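CPXV203 protein (Cowpox virus, PDB 4HKJ) probably binds MHC class I molecules and keeps them inside the infected cell, so that viral peptides are not presented at its surface. Local coordinates at residues L17-C22 with I84-S89; D34-R39 with T185-D190; L46-N51 with T72-F77; L105-C110 with T133-T138. One frame throughout, in Å; residues are numbered along the deposited sequence.

Contact 1 (L17-C22 with I84-S89)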
# COMPACT_ATOMS: atom_id res chain seq x y z
N LEU D 17 -1.57 -18.52 9.86
CA LEU D 17 -0.76 -18.03 8.75
C LEU D 17 -1.62 -17.65 7.55
O LEU D 17 -2.43 -18.45 7.08
CB LEU D 17 0.28 -19.07 8.34
CG LEU D 17 1.11 -18.73 7.10
CD1 LEU D 17 1.91 -17.45 7.31
CD2 LEU D 17 2.04 -19.89 6.74
N LYS D 18 -1.44 -16.43 7.06
CA LYS D 18 -2.13 -15.97 5.86
C LYS D 18 -1.15 -15.31 4.90
O LYS D 18 -0.50 -14.32 5.25
CB LYS D 18 -3.25 -15.00 6.21
CG LYS D 18 -3.93 -14.40 5.00
CD LYS D 18 -4.99 -13.39 5.39
CE LYS D 18 -6.10 -14.03 6.21
NZ LYS D 18 -7.15 -13.05 6.58
N ILE D 19 -1.06 -15.85 3.69
CA ILE D 19 -0.24 -15.25 2.65
C ILE D 19 -1.12 -14.75 1.51
O ILE D 19 -1.77 -15.54 0.82
CB ILE D 19 0.80 -16.24 2.09
CG1 ILE D 19 1.71 -16.74 3.21
CG2 ILE D 19 1.61 -15.58 0.99
CD1 ILE D 19 2.82 -17.66 2.73
N GLY D 20 -1.15 -13.43 1.32
CA GLY D 20 -1.91 -12.84 0.23
C GLY D 20 -1.00 -12.48 -0.92
O GLY D 20 0.15 -12.10 -0.72
N MSE D 21 -1.51 -12.59 -2.14
CA MSE D 21 -0.73 -12.29 -3.33
C MSE D 21 -1.60 -11.78 -4.47
O MSE D 21 -2.49 -12.49 -4.95
CB MSE D 21 0.05 -13.53 -3.78
CG MSE D 21 0.90 -13.31 -5.02
SE MSE D 21 2.03 -14.85 -5.44
CE MSE D 21 2.99 -14.98 -3.76
N CYS D 22 -1.36 -10.54 -4.89
CA CYS D 22 -2.13 -9.93 -5.97
C CYS D 22 -1.34 -9.94 -7.27
O CYS D 22 -0.24 -9.39 -7.34
CB CYS D 22 -2.54 -8.50 -5.60
SG CYS D 22 -3.62 -7.69 -6.81
N ILE D 84 -4.76 -14.47 -4.72
CA ILE D 84 -4.64 -15.80 -4.15
C ILE D 84 -4.33 -15.71 -2.65
O ILE D 84 -3.49 -14.91 -2.24
CB ILE D 84 -3.53 -16.62 -4.84
CG1 ILE D 84 -3.74 -16.64 -6.36
CG2 ILE D 84 -3.48 -18.04 -4.29
CD1 ILE D 84 -2.69 -17.43 -7.11
N GLU D 85 -5.00 -16.53 -1.85
CA GLU D 85 -4.79 -16.52 -0.41
C GLU D 85 -4.44 -17.90 0.15
O GLU D 85 -5.27 -18.80 0.15
CB GLU D 85 -6.04 -15.98 0.31
CG GLU D 85 -5.88 -15.87 1.82
CD GLU D 85 -7.18 -15.50 2.51
OE1 GLU D 85 -8.14 -16.29 2.42
OE2 GLU D 85 -7.23 -14.42 3.14
N PHE D 86 -3.21 -18.04 0.61
CA PHE D 86 -2.77 -19.27 1.26
C PHE D 86 -2.98 -19.16 2.76
O PHE D 86 -2.55 -18.19 3.39
CB PHE D 86 -1.30 -19.55 0.94
CG PHE D 86 -1.01 -19.67 -0.53
CD1 PHE D 86 -1.18 -20.88 -1.19
CD2 PHE D 86 -0.56 -18.58 -1.26
CE1 PHE D 86 -0.92 -21.00 -2.54
CE2 PHE D 86 -0.29 -18.69 -2.61
CZ PHE D 86 -0.47 -19.90 -3.25
N SER D 87 -3.65 -20.16 3.35
CA SER D 87 -4.05 -20.07 4.75
C SER D 87 -3.68 -21.30 5.58
O SER D 87 -3.40 -22.37 5.05
CB SER D 87 -5.55 -19.82 4.85
OG SER D 87 -5.94 -18.74 4.02
N ASN D 88 -3.68 -21.12 6.90
CA ASN D 88 -3.51 -22.21 7.85
C ASN D 88 -4.02 -21.77 9.22
O ASN D 88 -3.40 -20.95 9.89
CB ASN D 88 -2.05 -22.65 7.94
CG ASN D 88 -1.88 -23.98 8.65
OD1 ASN D 88 -2.62 -24.32 9.57
ND2 ASN D 88 -0.89 -24.76 8.21
N SER D 89 -5.16 -22.33 9.62
CA SER D 89 -5.83 -21.92 10.85
C SER D 89 -5.04 -22.26 12.12
O SER D 89 -5.21 -21.62 13.15
CB SER D 89 -7.24 -22.52 10.93
OG SER D 89 -7.19 -23.93 10.90

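Contact 2 (D34-R39 with T185-D190)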
# COMPACT_ATOMS: atom_id res chain seq x y z
N ASP D 34 -13.11 -20.86 -11.56
CA ASP D 34 -12.91 -21.69 -10.38
C ASP D 34 -11.43 -22.02 -10.25
O ASP D 34 -10.69 -21.96 -11.23
CB ASP D 34 -13.72 -22.98 -10.49
CG ASP D 34 -15.21 -22.73 -10.61
OD1 ASP D 34 -15.59 -21.73 -11.25
OD2 ASP D 34 -15.99 -23.53 -10.07
N CYS D 35 -11.00 -22.37 -9.05
CA CYS D 35 -9.60 -22.72 -8.82
C CYS D 35 -9.44 -24.14 -8.30
O CYS D 35 -10.30 -24.66 -7.58
CB CYS D 35 -8.94 -21.72 -7.88
SG CYS D 35 -9.67 -21.62 -6.23
N SER D 36 -8.33 -24.77 -8.67
CA SER D 36 -8.02 -26.12 -8.23
C SER D 36 -6.77 -26.12 -7.36
O SER D 36 -6.00 -25.16 -7.38
CB SER D 36 -7.82 -27.04 -9.43
OG SER D 36 -9.02 -27.15 -10.19
N VAL D 37 -6.58 -27.18 -6.59
CA VAL D 37 -5.39 -27.32 -5.75
C VAL D 37 -5.04 -28.79 -5.54
O VAL D 37 -5.89 -29.60 -5.18
CB VAL D 37 -5.55 -26.59 -4.39
CG1 VAL D 37 -6.82 -27.03 -3.68
CG2 VAL D 37 -4.33 -26.82 -3.52
N HIS D 38 -3.77 -29.13 -5.77
CA HIS D 38 -3.33 -30.50 -5.64
C HIS D 38 -1.95 -30.57 -4.99
O HIS D 38 -1.14 -29.67 -5.15
CB HIS D 38 -3.27 -31.18 -7.01
CG HIS D 38 -4.48 -30.95 -7.85
ND1 HIS D 38 -5.58 -31.79 -7.81
CD2 HIS D 38 -4.78 -29.99 -8.75
CE1 HIS D 38 -6.50 -31.35 -8.65
NE2 HIS D 38 -6.04 -30.25 -9.23
N ARG D 39 -1.71 -31.64 -4.24
CA ARG D 39 -0.38 -31.91 -3.71
C ARG D 39 0.32 -32.91 -4.63
O ARG D 39 0.00 -34.10 -4.60
CB ARG D 39 -0.45 -32.46 -2.29
CG ARG D 39 0.90 -32.89 -1.74
CD ARG D 39 0.75 -33.85 -0.57
NE ARG D 39 2.00 -34.55 -0.28
CZ ARG D 39 2.40 -35.65 -0.90
NH1 ARG D 39 1.65 -36.19 -1.85
NH2 ARG D 39 3.56 -36.22 -0.57
N THR D 185 -10.54 -26.35 -5.02
CA THR D 185 -10.96 -27.74 -4.83
C THR D 185 -9.96 -28.74 -5.42
O THR D 185 -9.04 -28.38 -6.14
CB THR D 185 -12.34 -27.99 -5.46
OG1 THR D 185 -12.28 -27.78 -6.87
CG2 THR D 185 -13.37 -27.05 -4.86
N ASN D 186 -10.17 -30.02 -5.09
CA ASN D 186 -9.31 -31.09 -5.57
C ASN D 186 -9.87 -31.72 -6.84
O ASN D 186 -10.41 -32.82 -6.81
CB ASN D 186 -9.15 -32.16 -4.48
CG ASN D 186 -7.98 -33.09 -4.73
OD1 ASN D 186 -7.55 -33.30 -5.86
ND2 ASN D 186 -7.44 -33.65 -3.65
N THR D 187 -9.75 -31.00 -7.95
CA THR D 187 -10.23 -31.50 -9.24
C THR D 187 -9.38 -30.95 -10.38
O THR D 187 -8.72 -29.92 -10.24
CB THR D 187 -11.70 -31.11 -9.48
OG1 THR D 187 -12.14 -31.65 -10.73
CG2 THR D 187 -11.87 -29.60 -9.50
N LYS D 188 -9.41 -31.64 -11.52
CA LYS D 188 -8.64 -31.22 -12.68
C LYS D 188 -9.17 -29.91 -13.28
O LYS D 188 -10.21 -29.40 -12.86
CB LYS D 188 -8.62 -32.32 -13.75
CG LYS D 188 -7.80 -33.54 -13.37
CD LYS D 188 -7.73 -34.52 -14.53
CE LYS D 188 -6.89 -35.74 -14.19
NZ LYS D 188 -6.81 -36.70 -15.33
N PHE D 189 -8.45 -29.38 -14.26
CA PHE D 189 -8.83 -28.13 -14.90
C PHE D 189 -9.23 -28.37 -16.35
O PHE D 189 -9.09 -29.48 -16.86
CB PHE D 189 -7.69 -27.12 -14.82
CG PHE D 189 -8.14 -25.70 -14.60
CD1 PHE D 189 -8.72 -25.32 -13.39
CD2 PHE D 189 -7.98 -24.74 -15.59
CE1 PHE D 189 -9.13 -24.02 -13.18
CE2 PHE D 189 -8.40 -23.44 -15.38
CZ PHE D 189 -8.97 -23.08 -14.18
N ASP D 190 -9.72 -27.33 -17.02
CA ASP D 190 -10.22 -27.48 -18.39
C ASP D 190 -10.10 -26.21 -19.23
O ASP D 190 -9.65 -26.28 -20.38
CB ASP D 190 -11.68 -27.96 -18.37
CG ASP D 190 -12.55 -27.15 -17.43
OD1 ASP D 190 -12.01 -26.57 -16.46
OD2 ASP D 190 -13.78 -27.10 -17.66

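Contact 3 (L46-N51 with T72-F77)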
# COMPACT_ATOMS: atom_id res chain seq x y z
N LEU D 46 2.39 -27.71 -3.17
CA LEU D 46 1.06 -27.65 -3.78
C LEU D 46 1.08 -26.92 -5.12
O LEU D 46 1.89 -26.02 -5.35
CB LEU D 46 0.06 -27.00 -2.82
CG LEU D 46 0.34 -25.61 -2.23
CD1 LEU D 46 -0.08 -24.49 -3.17
CD2 LEU D 46 -0.33 -25.46 -0.88
N ILE D 47 0.17 -27.32 -6.01
CA ILE D 47 0.01 -26.66 -7.30
C ILE D 47 -1.44 -26.20 -7.45
O ILE D 47 -2.37 -26.97 -7.24
CB ILE D 47 0.35 -27.60 -8.47
CG1 ILE D 47 1.72 -28.25 -8.25
CG2 ILE D 47 0.31 -26.85 -9.79
CD1 ILE D 47 2.13 -29.18 -9.38
N THR D 48 -1.63 -24.94 -7.83
CA THR D 48 -2.98 -24.40 -7.98
C THR D 48 -3.23 -23.80 -9.36
O THR D 48 -2.46 -22.98 -9.85
CB THR D 48 -3.31 -23.36 -6.88
OG1 THR D 48 -4.60 -22.79 -7.15
CG2 THR D 48 -2.27 -22.26 -6.84
N GLU D 49 -4.32 -24.22 -9.99
CA GLU D 49 -4.72 -23.69 -11.29
C GLU D 49 -5.94 -22.78 -11.13
O GLU D 49 -6.90 -23.14 -10.45
CB GLU D 49 -5.05 -24.82 -12.27
CG GLU D 49 -3.91 -25.80 -12.51
CD GLU D 49 -3.91 -26.95 -11.52
OE1 GLU D 49 -4.73 -26.94 -10.59
OE2 GLU D 49 -3.08 -27.87 -11.69
N GLY D 50 -5.90 -21.62 -11.77
CA GLY D 50 -7.02 -20.70 -11.72
C GLY D 50 -6.67 -19.26 -12.04
O GLY D 50 -5.55 -18.81 -11.81
N ASN D 51 -7.65 -18.54 -12.59
CA ASN D 51 -7.51 -17.12 -12.93
C ASN D 51 -6.40 -16.82 -13.94
O ASN D 51 -5.74 -15.79 -13.86
CB ASN D 51 -7.35 -16.27 -11.67
CG ASN D 51 -8.54 -16.38 -10.73
OD1 ASN D 51 -9.30 -17.34 -10.79
ND2 ASN D 51 -8.70 -15.39 -9.86
N THR D 72 -6.12 -23.04 0.35
CA THR D 72 -5.89 -22.13 -0.76
C THR D 72 -7.20 -21.54 -1.27
O THR D 72 -8.17 -22.27 -1.49
CB THR D 72 -5.17 -22.83 -1.93
OG1 THR D 72 -4.08 -23.62 -1.42
CG2 THR D 72 -4.63 -21.80 -2.91
N LYS D 73 -7.23 -20.22 -1.46
CA LYS D 73 -8.42 -19.54 -1.97
C LYS D 73 -8.05 -18.56 -3.08
O LYS D 73 -6.95 -18.00 -3.08
CB LYS D 73 -9.14 -18.80 -0.84
CG LYS D 73 -9.63 -19.69 0.28
CD LYS D 73 -10.28 -18.88 1.39
CE LYS D 73 -10.74 -19.78 2.53
NZ LYS D 73 -11.41 -19.01 3.61
N GLN D 74 -8.96 -18.36 -4.02
CA GLN D 74 -8.74 -17.43 -5.12
C GLN D 74 -9.99 -16.62 -5.45
O GLN D 74 -11.12 -17.07 -5.21
CB GLN D 74 -8.26 -18.16 -6.37
CG GLN D 74 -6.86 -18.75 -6.26
CD GLN D 74 -6.38 -19.35 -7.57
OE1 GLN D 74 -5.43 -20.13 -7.59
NE2 GLN D 74 -7.04 -18.99 -8.66
N THR D 75 -9.79 -15.44 -6.01
CA THR D 75 -10.89 -14.60 -6.48
C THR D 75 -10.41 -13.74 -7.64
O THR D 75 -9.21 -13.67 -7.92
CB THR D 75 -11.45 -13.70 -5.37
OG1 THR D 75 -12.57 -12.97 -5.87
CG2 THR D 75 -10.39 -12.72 -4.89
N HIS D 76 -11.34 -13.07 -8.31
CA HIS D 76 -10.99 -12.24 -9.46
C HIS D 76 -11.80 -10.96 -9.50
O HIS D 76 -12.99 -10.95 -9.19
CB HIS D 76 -11.18 -13.03 -10.76
CG HIS D 76 -10.81 -12.26 -11.99
ND1 HIS D 76 -9.51 -12.20 -12.46
CD2 HIS D 76 -11.55 -11.52 -12.84
CE1 HIS D 76 -9.48 -11.45 -13.55
NE2 HIS D 76 -10.71 -11.03 -13.81
N PHE D 77 -11.15 -9.87 -9.90
CA PHE D 77 -11.81 -8.58 -10.05
C PHE D 77 -11.39 -7.91 -11.35
O PHE D 77 -10.22 -7.90 -11.70
CB PHE D 77 -11.48 -7.67 -8.86
CG PHE D 77 -12.08 -8.13 -7.56
CD1 PHE D 77 -13.44 -8.36 -7.45
CD2 PHE D 77 -11.28 -8.33 -6.45
CE1 PHE D 77 -13.99 -8.79 -6.26
CE2 PHE D 77 -11.82 -8.76 -5.26
CZ PHE D 77 -13.18 -8.98 -5.16

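Contact 4 (L105-C110 with T133-T138)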
# COMPACT_ATOMS: atom_id res chain seq x y z
N LEU D 105 9.06 -21.12 -1.45
CA LEU D 105 9.37 -20.74 -2.83
C LEU D 105 8.12 -20.83 -3.69
O LEU D 105 7.56 -21.90 -3.89
CB LEU D 105 10.47 -21.63 -3.40
CG LEU D 105 10.70 -21.48 -4.91
CD1 LEU D 105 11.15 -20.07 -5.26
CD2 LEU D 105 11.69 -22.51 -5.42
N ILE D 106 7.69 -19.68 -4.22
CA ILE D 106 6.47 -19.62 -5.01
C ILE D 106 6.76 -19.27 -6.47
O ILE D 106 7.39 -18.25 -6.76
CB ILE D 106 5.47 -18.61 -4.42
CG1 ILE D 106 5.03 -19.07 -3.02
CG2 ILE D 106 4.27 -18.45 -5.32
CD1 ILE D 106 4.04 -18.15 -2.35
N SER D 107 6.30 -20.12 -7.38
CA SER D 107 6.51 -19.91 -8.81
C SER D 107 5.18 -19.66 -9.51
O SER D 107 4.27 -20.49 -9.45
CB SER D 107 7.21 -21.11 -9.43
OG SER D 107 8.36 -21.47 -8.68
N VAL D 108 5.07 -18.51 -10.18
CA VAL D 108 3.82 -18.14 -10.85
C VAL D 108 3.95 -18.19 -12.37
O VAL D 108 4.61 -17.35 -12.98
CB VAL D 108 3.35 -16.74 -10.43
CG1 VAL D 108 2.03 -16.42 -11.11
CG2 VAL D 108 3.20 -16.66 -8.92
N TYR D 109 3.31 -19.19 -12.98
CA TYR D 109 3.30 -19.33 -14.43
C TYR D 109 1.94 -18.91 -14.97
O TYR D 109 0.93 -18.97 -14.26
CB TYR D 109 3.59 -20.77 -14.82
CG TYR D 109 4.83 -21.35 -14.17
CD1 TYR D 109 6.08 -21.19 -14.75
CD2 TYR D 109 4.75 -22.04 -12.97
CE1 TYR D 109 7.22 -21.71 -14.16
CE2 TYR D 109 5.88 -22.57 -12.37
CZ TYR D 109 7.11 -22.40 -12.97
OH TYR D 109 8.23 -22.92 -12.37
N CYS D 110 1.90 -18.50 -16.24
CA CYS D 110 0.65 -18.11 -16.87
C CYS D 110 0.13 -19.18 -17.83
O CYS D 110 0.89 -19.74 -18.62
CB CYS D 110 0.80 -16.76 -17.60
SG CYS D 110 2.37 -16.52 -18.45
N THR D 133 9.86 -16.20 -1.23
CA THR D 133 10.52 -15.88 -2.49
C THR D 133 9.57 -16.14 -3.66
O THR D 133 8.94 -17.20 -3.74
CB THR D 133 11.80 -16.73 -2.69
OG1 THR D 133 12.63 -16.61 -1.53
CG2 THR D 133 12.57 -16.25 -3.91
N VAL D 134 9.44 -15.16 -4.55
CA VAL D 134 8.51 -15.27 -5.67
C VAL D 134 9.20 -15.22 -7.03
O VAL D 134 9.96 -14.29 -7.33
CB VAL D 134 7.43 -14.18 -5.61
CG1 VAL D 134 6.53 -14.25 -6.83
CG2 VAL D 134 6.61 -14.32 -4.34
N LYS D 135 8.93 -16.23 -7.84
CA LYS D 135 9.44 -16.31 -9.21
C LYS D 135 8.26 -16.25 -10.17
O LYS D 135 7.36 -17.09 -10.10
CB LYS D 135 10.22 -17.61 -9.40
CG LYS D 135 10.59 -17.92 -10.84
CD LYS D 135 11.11 -19.35 -10.96
CE LYS D 135 11.41 -19.71 -12.41
NZ LYS D 135 12.56 -18.93 -12.96
N TYR D 136 8.25 -15.27 -11.07
CA TYR D 136 7.11 -15.10 -11.96
C TYR D 136 7.48 -14.64 -13.37
O TYR D 136 8.48 -13.95 -13.58
CB TYR D 136 6.08 -14.15 -11.35
CG TYR D 136 6.55 -12.72 -11.19
CD1 TYR D 136 7.33 -12.34 -10.10
CD2 TYR D 136 6.21 -11.74 -12.11
CE1 TYR D 136 7.76 -11.04 -9.94
CE2 TYR D 136 6.64 -10.44 -11.97
CZ TYR D 136 7.41 -10.09 -10.88
OH TYR D 136 7.84 -8.79 -10.74
N ASP D 137 6.66 -15.03 -14.34
CA ASP D 137 6.86 -14.68 -15.74
C ASP D 137 6.39 -13.25 -15.99
O ASP D 137 5.20 -12.95 -15.90
CB ASP D 137 6.08 -15.65 -16.63
CG ASP D 137 6.54 -15.61 -18.08
OD1 ASP D 137 7.08 -14.58 -18.52
OD2 ASP D 137 6.34 -16.63 -18.78
N THR D 138 7.33 -12.37 -16.32
CA THR D 138 7.03 -10.95 -16.49
C THR D 138 6.45 -10.63 -17.86
O THR D 138 6.13 -9.47 -18.15
CB THR D 138 8.28 -10.08 -16.25
OG1 THR D 138 9.23 -10.31 -17.30
CG2 THR D 138 8.92 -10.41 -14.91

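Contact 1 (L17-C22 with I84-S89)
I19 and F86 form the middle hydrogen-bonded pair of an antiparallel match. I19 N gives a straight bond (171°) to F86 O at 2.8 Å, in the carbonyl plane, and F86 N returns one to I19 O at 2.9 Å. Bonds of L17 with N88 and of M21 with I84 flank this pair, though N88 N to L17 O and M21 N to I84 O are weak. The strand axes approach to 4.7 Å, 173° apart.

On the buried face, I19 CB meets F86 CB at 4.1 Å. F86 CG stands anti to the carbonyl carbon (chi1 -59°), and ring atom CD2 lies 3.9 Å from I19 O; beyond the pair the F86 side chain packs on L46, T72 and I69. The other face is polar. K18 and E85 cross obliquely on a diagonal, where OE2 of E85 touches CD and CE of K18, both at 3.3 Å. K18 NZ is 3.7 Å from E85 OE2, a long salt bridge. D178 brings a second negative charge near that same OE2, which may raise the proton affinity of one of the two carboxylates.

Farther out, 17-22 bonds to strand 141-152 and 84-89 to strand 71-77, while M21 touches I106 and V108. Central strands with one face turned to a second sheet are characteristic of a beta-sandwich.

Contact 2 (D34-R39 with T185-D190)
S36 meets T187 from CB outward. Its CB lies 3.1 Å from T187 O, and OG, anti to the carbonyl carbon (chi1 -63°), donates to that same oxygen at 2.8 Å. The donor stands above the T187 carbonyl plane, 38° out of it. OG also lies at the edge of the F189 ring, in its plane, with CD1 as the nearest ring atom. The next atom of the same rim, F189 CE1, lies 3.2 Å from D34 O, so the ring turns its edge to D34 O and S36 OG.

Backbone pairing is short: T185 N bonds to C35 O, and V37 N to T185 O at 2.8 Å, which makes a single bridge at S36 and T185. The segment 36-38 is a weakly bonded outer strand of the six-stranded mixed sheet, and its far side pairs with strand 45-50. Segment 185-190 is a loop that follows strand 182-183, the outer strand of the five-stranded antiparallel sheet; the C35-C184 disulfide ties the two covalently just before T185. The last modelled part of the chain thus runs along the rim of a beta-sandwich and joins its two sheets.

The H38 ring is held at its edge by two weak bonds. NE2 reaches T187 O at 2.9 Å, giving that carbonyl a second donor, while ND1 reaches N186 OD1 at 3.2 Å, with ring and amide planes 76° apart. With an acceptor beside each nitrogen, the surroundings may favour the doubly protonated imidazole.

Contact 3 (L46-N51 with T72-F77)
T48 faces Q74 between strands whose axes stay 9.1 Å apart and run 22° from parallel, a spacing that marks strands of two facing sheets, not neighbours in one. The two side chains reach toward each other, tip to tip. Q74 CG is anti to the carbonyl carbon (chi1 -69°), and beyond it the chain is extended, which carries the amide across the gap. There OE1 lies 2.8 Å from T48 OG1, a hydroxyl that also has S36 O within bonding distance.

The other amide branch of Q74 turns to the end of the strand, with NE2 3.4 Å from G50 C; glycine has no side chain there, and the amide comes up against bare backbone. N51 and Q74 slide past each other in opposite directions with their amide planes 84° apart, and N51 OD1 is 3.5 Å from Q74 NE2. N51 ND2 approaches T75 O; it lies near the plane of the H76 ring at its edge, and 3.5 Å from H76 CB. At the opposite end L46 CD2 touches T72 OG1 at 4.2 Å.

Strand 45-50 is flanked in its sheet by 36-38 and 53-59, and 71-77 lies between 81-88 and 182-183 in the other. F86 of strand 81-88 packs against both L46 and T72; farther along strand 71-77, T75 and F77 pack on polar side chains of another protein chain.

Contact 4 (L105-C110 with T133-T138)
Of the Y136 side chain, CB is the atom that meets V108, 3.9 Å from V108 CB; the backbone adds a CA-H...O contact to V108 O. Y136 CG sits between the backbone N and the carbonyl carbon (chi1 66°). The ring leads away from 105-110, and the side chain touches I141. The Y109 ring meets that of F119, the planes about 80° apart. The D137 carboxylate is turned to C110, its OD2 4.0 Å from C110 SG, which is disulfide-bonded to C140; OD1 is fixed by bonds to S139 OG and D118 N.

The backbones are parallel, with axes 13° apart. I106 N bonds to T133 O at 2.8 Å, K135 N to I106 O at 2.8 Å and V108 N to K135 O at 2.7 Å, each donor nearly along the C=O axis. The fourth bond, D137 N to V108 O, is weak at 3.4 Å. This is the one parallel pairing in the six-stranded mixed sheet of the sandwich, flanked by antiparallel strands 53-59 and 119-126.

I106, V108 and V134 line the inner face against M21 of the other sheet, I106 CB lying 4.4 Å from V134 CG2. On the opposite face K135 CD passes S107 OG at 4.2 Å.

In the fold
Contact 1 lies within the five-stranded antiparallel sheet and contact 4 within the mixed sheet, while contacts 2 and 3 bridge the two. Contact 1 is nearest the centre of the folded chain (about 4 Å, centre to centre), about 11 Å from contact 3 and 16 Å from contact 4. Contacts 2 and 3, centres about 9 Å apart, join where S36 N lies 2.8 Å from E49 O. M21 CE packs on I106 CD1 at 3.6 Å. Segments of contacts 1 and 2 alternate along the sequence; contact 3 lies between those of each, and contact 4 follows 1 and 3 within the span of contact 2. Contacts 1, 2 and 3 each join N-terminal to C-terminal family regions, interweaving them.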